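Local coordinates for thioredoxin domain-containing protein (Vibrio parahaemolyticus, PDB 2R5S) that is of unknown function, with this piece being the tetratricopeptide-repeat part of a longer thioredoxin-domain protein that may have protein-disulfide reductase activity, at residues D6-L16 / A25-L36. Sequence-based numbering, arbitrary orientation.
Sequences DEQLLKQVSEL and ALNVIQTLSDEL
Val28 sits as a knob in a hole formed by Leu9, Gln12, Val13 and Leu16. Its two methyls divide the hole. CG1 lies anti to the backbone N (chi1 174°) and meets Val13 CG2 at 3.9 Å, close to the carbonyl oxygen of Leu9. CG2 turns the other way, to Leu16 CD2 at 3.7 Å, with the side-chain nitrogen NE2 of Gln12 also beside it. Next to this knob, Leu16 lies against Ala25, CB to CB at 3.8 Å. The small Ala25 lets the backbones approach closely here, and Val13 and Ala25 have their CA atoms 5.0 Å apart.

Toward the other end of the contact the leucines take over. Leu32 slides past Leu9 in the opposite direction, its CD2 on Leu9 CB at 3.7 Å. Leu10 and Leu36 meet tip to tip, and Leu36 CD2 also reaches Asp6 CB at 3.6 Å. Thr31 OG1 lies near Leu9 CD1 but gives its hydrogen bond to Val28 O, which also accepts from Thr31 N.

A polar pair closes the exposed end. Ser33 OG donates to Asp6 OD1 at 2.7 Å, on the syn side and 32° out of the carboxylate plane. Ser33 is also the N-cap of helix 34-37, where its OG accepts a weak bond from Leu36 N. One hydroxyl thus ties Asp6, the first modelled residue, to the start of that short helix.

Helix 40-52 flanks helix 22-30, touching Ala25 and Ile29. A MES molecule, probably from the crystallisation liquor, lies near Val13. Helices 9-16 and 25-30 run at 163° with axes 9.0 Å apart, a near-antiparallel helix pair of the kind that tetratricopeptide-repeat folds are built from.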
loop_
_atom_site.group_PDB
_atom_site.type_symbol
_atom_site.label_atom_id
_atom_site.label_comp_id
_atom_site.label_asym_id
_atom_site.label_seq_id
_atom_site.Cartn_x
_atom_site.Cartn_y
_atom_site.Cartn_z
ATOM N N ASP A 6 0.791 -14.031 -24.253
ATOM C CA ASP A 6 -0.285 -13.174 -23.650
ATOM C C ASP A 6 -1.513 -14.022 -23.300
ATOM O O ASP A 6 -2.016 -13.971 -22.189
ATOM C CB ASP A 6 -0.640 -12.004 -24.585
ATOM C CG ASP A 6 0.369 -10.820 -24.497
ATOM O OD1 ASP A 6 0.340 -9.924 -25.383
ATOM O OD2 ASP A 6 1.187 -10.757 -23.551
ATOM N N GLU A 7 -1.932 -14.852 -24.247
ATOM C CA GLU A 7 -3.128 -15.723 -24.160
ATOM C C GLU A 7 -3.307 -16.572 -22.877
ATOM O O GLU A 7 -4.416 -16.642 -22.311
ATOM C CB GLU A 7 -3.144 -16.640 -25.405
ATOM C CG GLU A 7 -3.972 -17.932 -25.260
ATOM C CD GLU A 7 -3.922 -18.815 -26.495
ATOM O OE1 GLU A 7 -5.012 -19.147 -27.027
ATOM O OE2 GLU A 7 -2.804 -19.192 -26.924
ATOM N N GLN A 8 -2.211 -17.228 -22.479
ATOM C CA GLN A 8 -2.095 -18.100 -21.307
ATOM C C GLN A 8 -1.819 -17.290 -20.049
ATOM O O GLN A 8 -2.455 -17.517 -18.999
ATOM C CB GLN A 8 -0.926 -19.065 -21.510
ATOM C CG GLN A 8 -1.192 -20.463 -21.031
ATOM C CD GLN A 8 -2.130 -21.185 -21.960
ATOM O OE1 GLN A 8 -3.357 -21.077 -21.840
ATOM N NE2 GLN A 8 -1.561 -21.917 -22.911
ATOM N N LEU A 9 -0.842 -16.378 -20.156
ATOM C CA LEU A 9 -0.600 -15.353 -19.140
ATOM C C LEU A 9 -1.897 -14.800 -18.588
ATOM O O LEU A 9 -2.070 -14.715 -17.376
ATOM C CB LEU A 9 0.259 -14.205 -19.695
ATOM C CG LEU A 9 1.749 -14.488 -19.843
ATOM C CD1 LEU A 9 2.457 -13.227 -20.286
ATOM C CD2 LEU A 9 2.359 -15.030 -18.530
ATOM N N LEU A 10 -2.804 -14.433 -19.495
ATOM C CA LEU A 10 -4.119 -13.912 -19.119
ATOM C C LEU A 10 -4.905 -14.894 -18.283
ATOM O O LEU A 10 -5.662 -14.458 -17.429
ATOM C CB LEU A 10 -4.946 -13.488 -20.341
ATOM C CG LEU A 10 -4.641 -12.119 -20.955
ATOM C CD1 LEU A 10 -5.679 -11.744 -21.991
ATOM C CD2 LEU A 10 -4.655 -11.089 -19.889
ATOM N N LYS A 11 -4.742 -16.201 -18.518
ATOM C CA LYS A 11 -5.398 -17.217 -17.655
ATOM C C LYS A 11 -4.638 -17.429 -16.359
ATOM O O LYS A 11 -5.223 -17.774 -15.343
ATOM C CB LYS A 11 -5.653 -18.574 -18.362
ATOM C CG LYS A 11 -6.877 -19.307 -17.773
ATOM C CD LYS A 11 -7.348 -20.557 -18.595
ATOM C CE LYS A 11 -8.179 -21.519 -17.728
ATOM N NZ LYS A 11 -9.248 -22.320 -18.443
ATOM N N GLN A 12 -3.329 -17.210 -16.407
ATOM C CA GLN A 12 -2.524 -17.092 -15.180
ATOM C C GLN A 12 -3.075 -15.975 -14.297
ATOM O O GLN A 12 -3.381 -16.237 -13.144
ATOM C CB GLN A 12 -1.027 -16.894 -15.478
ATOM C CG GLN A 12 -0.185 -18.115 -15.305
ATOM C CD GLN A 12 0.216 -18.324 -13.844
ATOM O OE1 GLN A 12 -0.366 -19.169 -13.133
ATOM N NE2 GLN A 12 1.217 -17.548 -13.380
ATOM N N VAL A 13 -3.241 -14.754 -14.832
ATOM C CA VAL A 13 -3.869 -13.651 -14.043
ATOM C C VAL A 13 -5.208 -14.089 -13.477
ATOM O O VAL A 13 -5.469 -13.993 -12.269
ATOM C CB VAL A 13 -4.131 -12.368 -14.849
ATOM C CG1 VAL A 13 -4.806 -11.332 -13.973
ATOM C CG2 VAL A 13 -2.843 -11.798 -15.371
ATOM N N SER A 14 -6.048 -14.578 -14.378
ATOM C CA SER A 14 -7.372 -15.081 -14.041
ATOM C C SER A 14 -7.316 -16.095 -12.893
ATOM O O SER A 14 -8.009 -15.945 -11.894
ATOM C CB SER A 14 -8.007 -15.691 -15.290
ATOM O OG SER A 14 -9.217 -16.363 -14.977
ATOM N N GLU A 15 -6.475 -17.108 -13.049
ATOM C CA GLU A 15 -6.233 -18.107 -12.031
ATOM C C GLU A 15 -5.755 -17.506 -10.694
ATOM O O GLU A 15 -6.241 -17.887 -9.622
ATOM C CB GLU A 15 -5.203 -19.096 -12.558
ATOM C CG GLU A 15 -5.742 -20.046 -13.620
ATOM C CD GLU A 15 -6.447 -21.259 -13.028
ATOM O OE1 GLU A 15 -7.620 -21.518 -13.423
ATOM O OE2 GLU A 15 -5.819 -21.957 -12.185
ATOM N N LEU A 16 -4.807 -16.574 -10.776
ATOM C CA LEU A 16 -4.224 -15.925 -9.604
ATOM C C LEU A 16 -5.214 -15.046 -8.828
ATOM O O LEU A 16 -5.167 -15.026 -7.610
ATOM C CB LEU A 16 -3.015 -15.086 -10.025
ATOM C CG LEU A 16 -1.528 -15.409 -9.825
ATOM C CD1 LEU A 16 -1.213 -16.759 -9.241
ATOM C CD2 LEU A 16 -0.634 -15.049 -11.045
ATOM N N ALA A 25 -0.539 -11.873 -9.338
ATOM C CA ALA A 25 -1.345 -11.352 -10.428
ATOM C C ALA A 25 -0.836 -10.016 -10.996
ATOM O O ALA A 25 -0.835 -9.823 -12.213
ATOM C CB ALA A 25 -2.817 -11.249 -9.991
ATOM N N LEU A 26 -0.424 -9.085 -10.132
ATOM C CA LEU A 26 0.139 -7.765 -10.574
ATOM C C LEU A 26 1.490 -7.931 -11.234
ATOM O O LEU A 26 1.867 -7.213 -12.186
ATOM C CB LEU A 26 0.345 -6.837 -9.367
ATOM C CG LEU A 26 -0.764 -5.843 -9.024
ATOM C CD1 LEU A 26 -0.648 -5.398 -7.524
ATOM C CD2 LEU A 26 -0.725 -4.665 -9.946
ATOM N N ASN A 27 2.227 -8.894 -10.721
ATOM C CA ASN A 27 3.465 -9.271 -11.374
ATOM C C ASN A 27 3.298 -9.855 -12.791
ATOM O O ASN A 27 4.045 -9.488 -13.724
ATOM C CB ASN A 27 4.256 -10.205 -10.506
ATOM C CG ASN A 27 5.592 -10.546 -11.110
ATOM O OD1 ASN A 27 5.796 -11.663 -11.585
ATOM N ND2 ASN A 27 6.514 -9.598 -11.085
ATOM N N VAL A 28 2.292 -10.718 -12.975
ATOM C CA VAL A 28 2.077 -11.278 -14.320
ATOM C C VAL A 28 1.565 -10.201 -15.298
ATOM O O VAL A 28 1.909 -10.195 -16.490
ATOM C CB VAL A 28 1.151 -12.472 -14.264
ATOM C CG1 VAL A 28 0.832 -12.943 -15.640
ATOM C CG2 VAL A 28 1.799 -13.629 -13.399
ATOM N N ILE A 29 0.717 -9.320 -14.773
ATOM C CA ILE A 29 0.192 -8.179 -15.523
ATOM C C ILE A 29 1.307 -7.327 -16.072
ATOM O O ILE A 29 1.265 -6.922 -17.252
ATOM C CB ILE A 29 -0.685 -7.255 -14.656
ATOM C CG1 ILE A 29 -1.944 -8.005 -14.218
ATOM C CG2 ILE A 29 -1.104 -5.961 -15.422
ATOM C CD1 ILE A 29 -2.657 -8.623 -15.347
ATOM N N GLN A 30 2.275 -6.995 -15.219
ATOM C CA GLN A 30 3.284 -6.053 -15.689
ATOM C C GLN A 30 4.157 -6.765 -16.726
ATOM O O GLN A 30 4.883 -6.137 -17.422
ATOM C CB GLN A 30 4.024 -5.234 -14.573
ATOM C CG GLN A 30 4.578 -5.991 -13.305
ATOM C CD GLN A 30 6.105 -6.303 -13.325
ATOM O OE1 GLN A 30 6.555 -7.251 -12.660
ATOM N NE2 GLN A 30 6.896 -5.511 -14.084
ATOM N N THR A 31 3.998 -8.074 -16.887
ATOM C CA THR A 31 4.743 -8.756 -17.937
ATOM C C THR A 31 4.026 -8.842 -19.281
ATOM O O THR A 31 4.667 -9.196 -20.256
ATOM C CB THR A 31 5.252 -10.186 -17.546
ATOM O OG1 THR A 31 4.245 -11.160 -17.873
ATOM C CG2 THR A 31 5.622 -10.252 -16.068
ATOM N N LEU A 32 2.721 -8.539 -19.348
ATOM C CA LEU A 32 2.011 -8.514 -20.642
ATOM C C LEU A 32 2.529 -7.370 -21.542
ATOM O O LEU A 32 3.203 -6.437 -21.069
ATOM C CB LEU A 32 0.489 -8.379 -20.463
ATOM C CG LEU A 32 -0.249 -9.277 -19.453
ATOM C CD1 LEU A 32 -1.496 -8.629 -18.989
ATOM C CD2 LEU A 32 -0.576 -10.648 -19.947
ATOM N N SER A 33 2.204 -7.437 -22.827
ATOM C CA SER A 33 2.456 -6.308 -23.738
ATOM C C SER A 33 1.834 -5.016 -23.162
ATOM O O SER A 33 0.885 -5.094 -22.335
ATOM C CB SER A 33 1.851 -6.624 -25.112
ATOM O OG SER A 33 0.561 -7.262 -24.956
ATOM N N ASP A 34 2.328 -3.843 -23.586
ATOM C CA ASP A 34 1.738 -2.582 -23.100
ATOM C C ASP A 34 0.334 -2.440 -23.633
ATOM O O ASP A 34 -0.588 -2.092 -22.883
ATOM C CB ASP A 34 2.502 -1.375 -23.540
ATOM C CG ASP A 34 3.934 -1.348 -23.029
ATOM O OD1 ASP A 34 4.786 -0.828 -23.814
ATOM O OD2 ASP A 34 4.185 -1.820 -21.873
ATOM N N GLU A 35 0.175 -2.696 -24.932
ATOM C CA GLU A 35 -1.150 -2.828 -25.529
ATOM C C GLU A 35 -2.120 -3.636 -24.602
ATOM O O GLU A 35 -3.186 -3.139 -24.253
ATOM C CB GLU A 35 -1.088 -3.459 -26.926
ATOM C CG GLU A 35 -0.209 -2.703 -27.965
ATOM C CD GLU A 35 1.172 -3.357 -28.165
ATOM O OE1 GLU A 35 1.435 -4.419 -27.542
ATOM O OE2 GLU A 35 1.979 -2.816 -28.958
ATOM N N LEU A 36 -1.749 -4.860 -24.218
ATOM C CA LEU A 36 -2.685 -5.704 -23.440
ATOM C C LEU A 36 -2.827 -5.164 -22.032
ATOM O O LEU A 36 -3.922 -5.201 -21.424
ATOM C CB LEU A 36 -2.280 -7.183 -23.473
ATOM C CG LEU A 36 -3.292 -8.191 -22.857
ATOM C CD1 LEU A 36 -4.692 -8.078 -23.467
ATOM C CD2 LEU A 36 -2.819 -9.614 -22.954
#